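Local coordinates for protein possible adhesin (Caldicellulosiruptor kronotskyensis, PDB 4WA0) that probably mediates attachment of the bacterium to cellulose as a tapirin, this chain being its magnesium-binding, beta-helical C-terminal domain, at residues 264-268 with 293-297. Residues are numbered along the deposited sequence; the frame is centred on the assembly and turned at random.
Sequences ESYIN and HLISR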
ATOM      1  N   GLU A 264       5.764  23.113   6.765  1.00 13.97           N
ATOM      2  CA  GLU A 264       5.925  22.467   8.038  1.00 16.07           C
ATOM      3  C   GLU A 264       4.609  21.996   8.637  1.00 17.01           C
ATOM      4  O   GLU A 264       4.426  20.817   8.960  1.00 17.37           O
ATOM      5  CB  GLU A 264       6.686  23.369   9.027  1.00 17.03           C
ATOM      6  CG  GLU A 264       6.763  22.838  10.451  1.00 18.86           C
ATOM      7  CD  GLU A 264       7.668  21.613  10.639  1.00 20.95           C
ATOM      8  OE1 GLU A 264       8.324  21.151   9.660  1.00 20.92           O
ATOM      9  OE2 GLU A 264       7.765  21.096  11.769  1.00 23.63           O
ATOM     10  N   SER A 265       3.664  22.908   8.747  1.00 16.31           N
ATOM     11  CA  SER A 265       2.395  22.579   9.395  1.00 19.99           C
ATOM     12  C   SER A 265       1.364  21.850   8.573  1.00 14.90           C
ATOM     13  O   SER A 265       0.487  21.153   9.134  1.00 13.54           O
ATOM     14  CB  SER A 265       1.764  23.908   9.944  1.00 22.09           C
ATOM     15  OG  SER A 265       2.616  24.503  10.932  1.00 29.73           O
ATOM     16  N   TYR A 266       1.385  22.065   7.250  1.00 14.53           N
ATOM     17  CA  TYR A 266       0.414  21.582   6.336  1.00 14.26           C
ATOM     18  C   TYR A 266       0.821  22.116   4.955  1.00 12.78           C
ATOM     19  O   TYR A 266       1.616  23.052   4.816  1.00 13.34           O
ATOM     20  CB  TYR A 266      -1.050  22.008   6.667  1.00 13.51           C
ATOM     21  CG  TYR A 266      -1.229  23.506   6.964  1.00 12.74           C
ATOM     22  CD1 TYR A 266      -1.339  24.444   5.936  1.00 12.52           C
ATOM     23  CD2 TYR A 266      -1.342  23.964   8.259  1.00 14.18           C
ATOM     24  CE1 TYR A 266      -1.487  25.779   6.227  1.00 12.75           C
ATOM     25  CE2 TYR A 266      -1.389  25.325   8.539  1.00 15.06           C
ATOM     26  CZ  TYR A 266      -1.557  26.196   7.544  1.00 13.02           C
ATOM     27  OH  TYR A 266      -1.675  27.520   7.770  1.00 14.04           O
ATOM     28  N   ILE A 267       0.263  21.464   3.933  1.00 11.88           N
ATOM     29  CA  ILE A 267       0.205  22.037   2.638  1.00 11.54           C
ATOM     30  C   ILE A 267      -1.216  21.943   2.063  1.00 12.39           C
ATOM     31  O   ILE A 267      -1.795  20.862   1.958  1.00 12.24           O
ATOM     32  CB  ILE A 267       1.213  21.417   1.596  1.00 12.21           C
ATOM     33  CG1 ILE A 267       2.645  21.483   2.085  1.00 12.78           C
ATOM     34  CG2 ILE A 267       1.034  22.095   0.264  1.00 12.94           C
ATOM     35  CD1 ILE A 267       3.614  20.583   1.306  1.00 13.54           C
ATOM     36  N   ASN A 268      -1.693  23.068   1.562  1.00 11.61           N
ATOM     37  CA  ASN A 268      -2.950  23.138   0.795  1.00 12.63           C
ATOM     38  C   ASN A 268      -2.649  23.559  -0.657  1.00 13.12           C
ATOM     39  O   ASN A 268      -1.783  24.409  -0.873  1.00 13.77           O
ATOM     40  CB  ASN A 268      -3.939  24.136   1.439  1.00 13.54           C
ATOM     41  CG  ASN A 268      -4.228  23.769   2.848  1.00 14.02           C
ATOM     42  OD1 ASN A 268      -4.405  22.588   3.169  1.00 15.25           O
ATOM     43  ND2 ASN A 268      -4.166  24.771   3.773  1.00 13.11           N
ATOM     44  N   HIS A 293       7.140  17.814  -5.823  1.00 11.92           N
ATOM     45  CA  HIS A 293       7.377  17.051  -4.621  1.00 11.78           C
ATOM     46  C   HIS A 293       6.841  17.879  -3.441  1.00 13.60           C
ATOM     47  O   HIS A 293       7.272  18.974  -3.260  1.00 12.51           O
ATOM     48  CB  HIS A 293       8.841  16.738  -4.475  1.00 13.70           C
ATOM     49  CG  HIS A 293       9.380  16.051  -5.683  1.00 12.66           C
ATOM     50  ND1 HIS A 293       9.197  14.712  -5.869  1.00 14.02           N
ATOM     51  CD2 HIS A 293       9.967  16.514  -6.808  1.00 14.45           C
ATOM     52  CE1 HIS A 293       9.654  14.364  -7.061  1.00 12.75           C
ATOM     53  NE2 HIS A 293      10.106  15.438  -7.653  1.00 12.72           N
ATOM     54  N   LEU A 294       5.886  17.319  -2.705  1.00 11.37           N
ATOM     55  CA  LEU A 294       5.213  18.025  -1.618  1.00 11.02           C
ATOM     56  C   LEU A 294       5.707  17.352  -0.341  1.00 11.84           C
ATOM     57  O   LEU A 294       5.582  16.116  -0.183  1.00 11.60           O
ATOM     58  CB  LEU A 294       3.703  17.818  -1.734  1.00 11.83           C
ATOM     59  CG  LEU A 294       3.031  18.442  -2.953  1.00 13.13           C
ATOM     60  CD1 LEU A 294       1.561  18.028  -2.990  1.00 13.28           C
ATOM     61  CD2 LEU A 294       3.208  19.947  -3.109  1.00 13.95           C
ATOM     62  N   ILE A 295       6.262  18.138   0.575  1.00 11.02           N
ATOM     63  CA  ILE A 295       6.816  17.631   1.831  1.00 11.21           C
ATOM     64  C   ILE A 295       6.270  18.458   2.992  1.00 13.08           C
ATOM     65  O   ILE A 295       6.383  19.692   2.968  1.00 12.07           O
ATOM     66  CB  ILE A 295       8.342  17.676   1.829  1.00 12.39           C
ATOM     67  CG1 ILE A 295       8.894  17.040   0.516  1.00 15.98           C
ATOM     68  CG2 ILE A 295       8.882  17.000   3.073  1.00 14.13           C
ATOM     69  CD1 ILE A 295      10.335  16.787   0.530  1.00 18.42           C
ATOM     70  N   SER A 296       5.632  17.755   3.922  1.00 12.87           N
ATOM     71  CA  SER A 296       4.963  18.373   5.077  1.00 11.99           C
ATOM     72  C   SER A 296       5.146  17.591   6.365  1.00 14.42           C
ATOM     73  O   SER A 296       5.474  16.332   6.368  1.00 13.84           O
ATOM     74  CB  SER A 296       3.516  18.549   4.701  1.00 12.04           C
ATOM     75  OG  SER A 296       2.861  19.385   5.646  1.00 14.06           O
ATOM     76  N   ARG A 297       4.914  18.262   7.516  1.00 14.02           N
ATOM     77  CA  ARG A 297       4.702  17.514   8.748  1.00 15.88           C
ATOM     78  C   ARG A 297       3.276  17.585   9.215  1.00 16.63           C
ATOM     79  O   ARG A 297       2.982  17.219  10.347  1.00 18.33           O
ATOM     80  CB  ARG A 297       5.639  17.984   9.888  1.00 16.85           C
ATOM     81  CG  ARG A 297       7.097  17.676   9.597  1.00 16.56           C
ATOM     82  CD  ARG A 297       7.941  17.719  10.844  1.00 18.29           C
ATOM     83  NE  ARG A 297       9.288  17.181  10.690  1.00 18.35           N
ATOM     84  CZ  ARG A 297      10.366  17.857  10.308  1.00 19.36           C
ATOM     85  NH1 ARG A 297      10.312  19.099   9.907  1.00 17.37           N
ATOM     86  NH2 ARG A 297      11.545  17.221  10.290  1.00 20.72           N
TER
HETATM   87  O   HOH W   1       3.269  20.213  11.821  1.00 35.61           O
HETATM   88  O   HOH W   2       0.996  19.717  11.765  1.00 31.77           O
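Arg297 and Glu264 join twice, once through the backbone and once through their charged ends. The backbone N of Arg297 donates to Glu264 O (3.0 Å). A water within reach of both residues can also donate to Glu264 O, with Arg297 O a weak alternative. The side chain of Arg297 then extends from CG to NE and crosses the glutamate at a slant. Its CB rests 3.2 Å from Glu264 O. CG lies near both carboxylate oxygens, and CD comes 3.5 Å from Glu264 OE2. NE turns elsewhere, with a weak hydrogen bond to Leu317 O. At the tip, NH1 forms a salt bridge with Glu264 OE1 (2.9 Å). OE1 lies in the guanidinium plane and uses its syn lone pair, while the two flat groups are turned 59° apart. Glu264 has CG anti to the backbone N (chi1 173°), and a bend at chi2 (70°) brings the carboxylate back toward the arginine, beside its CD and at the edge of the guanidinium. Both ends have second partners: OE1 also accepts from Leu236 N, and NH1 also donates to Thr234 O. These bonds should restrict rotation of both groups.

Farther along the two strands, Ile267 does most of the touching. Ile267 CD1 reaches Ile295 O at 3.4 Å and Leu294 CB at 4.1 Å. Its CG1 packs on Ser296 CB. The buried hydroxyl of Ser296 sits against Tyr266 CA (3.4 Å) but bonds to Gly263 O and Gly298 N.

The contact lies at a corner of the beta-helix, where the chain turns from one face to the next. Strand 291-296 runs parallel to its neighbour 258-263, which leads into Glu264. Strand 266-268 belongs to another face, beside 299-302. Helix 269-280 follows directly, and its Ala272 touches Ile267. The magnesium ligand Leu246 is also close to Ile267, so this corner adjoins the metal-binding end of the domain.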